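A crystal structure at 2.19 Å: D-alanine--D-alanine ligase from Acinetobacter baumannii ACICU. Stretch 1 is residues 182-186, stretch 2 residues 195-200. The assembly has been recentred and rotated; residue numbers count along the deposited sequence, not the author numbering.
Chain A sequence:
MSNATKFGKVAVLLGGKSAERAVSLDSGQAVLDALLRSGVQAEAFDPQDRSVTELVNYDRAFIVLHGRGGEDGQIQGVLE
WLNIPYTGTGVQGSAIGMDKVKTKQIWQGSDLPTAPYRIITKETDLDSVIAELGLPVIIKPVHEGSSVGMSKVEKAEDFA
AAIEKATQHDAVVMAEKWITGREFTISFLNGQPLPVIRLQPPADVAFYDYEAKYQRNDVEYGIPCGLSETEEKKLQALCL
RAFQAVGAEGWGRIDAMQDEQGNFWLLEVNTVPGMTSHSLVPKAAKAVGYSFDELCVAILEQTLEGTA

Stretch 1 (182-186) REFTI
Stretch 2 (195-200) PVIRLQ

The most unusual feature is the side chain of Val196 (phi/psi -79/157), whose chi1 of -6° lies outside the p, t and m wells. Two residues of the other strand pack against it: Phe184 places CD2 3.7 Å from Val196 CG2, and Ile186 (m, p) reaches it with CG1 3.9 Å from Val196 CB.

The rest is antiparallel pairing. Residues 182-186 are extended, with phi from -106 to -125 and psi from 113 to 153, and the two touching segments run 144° apart. Thr185 and Ile197 (phi/psi -131/125) form the hydrogen-bonded pair, CA to CA 5.2 Å: Thr185 N gives to Ile197 O at 2.8 Å, and Ile197 N returns to Thr185 O at 3.0 Å. Phe184 and Arg198 (phi/psi -72/142) form the non-hydrogen-bonded pair, their CA atoms closer at 4.3 Å; here Phe184 CA approaches Ile197 O at 3.3 Å, and Arg198 CA approaches Glu183 O at 3.6 Å, both as CA-H...O contacts.

Alternation sorts the side chains. On one face Phe184 (m, chi2 84°) sets its ring obliquely beside its neighbours, with CE2 4.0 Å from Arg198 CG. Arg198 (t, t, chi3 -33°) thus offers its aliphatic stem to the ring while its NE and NH2 are satisfied elsewhere in the structure. On the other face Thr185 (t) brings CG2 to 4.0 Å from CB of Ile197 (m, t).

Leu199 (phi/psi -104/170, m, t) has left the regular strand, yet it remains tied to it, because its N donates to Glu183 O at 2.8 Å with an angle of 167° at the hydrogen. Its CA-to-CB bond points toward the other strand, and Leu199 CD1 lies 3.5 Å from OE2 of Glu183 (t, t, chi3 -27°). The rule is economical: three backbone hydrogen bonds fix the register, and side chains pack beside them; the two stretches bury 470 Å² between them, both sides summed.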

# COMPACT_ATOMS: atom_id res chain seq x y z
N ARG A 182 15.25 24.90 5.07
CA ARG A 182 15.11 24.38 6.41
C ARG A 182 14.04 23.28 6.42
O ARG A 182 13.05 23.37 5.68
CB ARG A 182 14.70 25.53 7.31
CG ARG A 182 15.71 26.68 7.33
CD ARG A 182 15.28 27.77 8.27
NE ARG A 182 14.00 28.38 7.91
CZ ARG A 182 13.32 29.23 8.69
NH1 ARG A 182 13.78 29.57 9.89
NH2 ARG A 182 12.17 29.75 8.28
N GLU A 183 14.24 22.26 7.25
CA GLU A 183 13.37 21.10 7.32
C GLU A 183 12.53 21.15 8.57
O GLU A 183 13.04 21.47 9.64
CB GLU A 183 14.19 19.83 7.30
CG GLU A 183 13.38 18.61 6.95
CD GLU A 183 14.19 17.34 6.92
OE1 GLU A 183 15.41 17.46 6.65
OE2 GLU A 183 13.59 16.24 7.14
N PHE A 184 11.25 20.84 8.42
CA PHE A 184 10.27 20.86 9.51
C PHE A 184 9.54 19.53 9.66
O PHE A 184 9.45 18.80 8.69
CB PHE A 184 9.25 21.96 9.25
CG PHE A 184 9.88 23.29 9.10
CD1 PHE A 184 10.40 23.71 7.88
CD2 PHE A 184 10.02 24.13 10.20
CE1 PHE A 184 10.99 24.95 7.74
CE2 PHE A 184 10.62 25.38 10.07
CZ PHE A 184 11.11 25.79 8.84
N THR A 185 9.05 19.21 10.87
CA THR A 185 8.14 18.08 11.05
C THR A 185 6.85 18.59 11.62
O THR A 185 6.80 19.46 12.47
CB THR A 185 8.74 16.91 11.85
OG1 THR A 185 8.02 15.70 11.56
CG2 THR A 185 8.68 17.11 13.29
N ILE A 186 5.76 18.05 11.10
CA ILE A 186 4.42 18.44 11.53
C ILE A 186 3.79 17.18 12.04
O ILE A 186 3.56 16.27 11.28
CB ILE A 186 3.66 19.05 10.36
CG1 ILE A 186 4.39 20.31 9.94
CG2 ILE A 186 2.21 19.35 10.77
CD1 ILE A 186 5.50 20.11 8.95
N PRO A 195 1.63 21.84 16.61
CA PRO A 195 2.66 22.87 16.35
C PRO A 195 3.87 22.32 15.64
O PRO A 195 4.29 21.21 15.95
CB PRO A 195 3.06 23.31 17.76
CG PRO A 195 1.85 23.10 18.57
CD PRO A 195 1.21 21.85 18.02
N VAL A 196 4.40 23.09 14.71
CA VAL A 196 5.48 22.57 13.85
C VAL A 196 6.82 22.59 14.59
O VAL A 196 6.97 23.32 15.55
CB VAL A 196 5.50 23.13 12.38
CG1 VAL A 196 4.33 24.02 12.03
CG2 VAL A 196 6.81 23.74 11.98
N ILE A 197 7.75 21.75 14.16
CA ILE A 197 9.04 21.67 14.77
C ILE A 197 10.11 21.73 13.70
O ILE A 197 10.08 20.89 12.81
CB ILE A 197 9.20 20.36 15.54
CG1 ILE A 197 8.23 20.36 16.72
CG2 ILE A 197 10.66 20.20 16.03
CD1 ILE A 197 8.28 19.09 17.56
N ARG A 198 11.06 22.67 13.78
CA ARG A 198 12.24 22.65 12.91
C ARG A 198 13.20 21.52 13.30
O ARG A 198 13.41 21.27 14.48
CB ARG A 198 13.02 23.98 12.99
CG ARG A 198 14.02 24.22 11.84
CD ARG A 198 15.12 25.23 12.17
NE ARG A 198 14.58 26.24 13.06
CZ ARG A 198 15.08 26.64 14.22
NH1 ARG A 198 16.25 26.22 14.65
NH2 ARG A 198 14.39 27.54 14.93
N LEU A 199 13.82 20.89 12.31
CA LEU A 199 14.74 19.77 12.53
C LEU A 199 16.21 20.13 12.39
O LEU A 199 16.55 21.20 11.92
CB LEU A 199 14.42 18.68 11.52
CG LEU A 199 13.03 18.05 11.60
CD1 LEU A 199 12.89 17.08 10.45
CD2 LEU A 199 12.88 17.30 12.90
N GLN A 200 17.07 19.19 12.79
CA GLN A 200 18.52 19.34 12.76
C GLN A 200 19.20 17.97 12.90
O GLN A 200 20.21 17.70 12.26
CB GLN A 200 18.99 20.30 13.88
CG GLN A 200 20.05 21.31 13.45
CD GLN A 200 19.57 22.23 12.32
OE1 GLN A 200 18.80 23.17 12.54
NE2 GLN A 200 20.02 21.95 11.08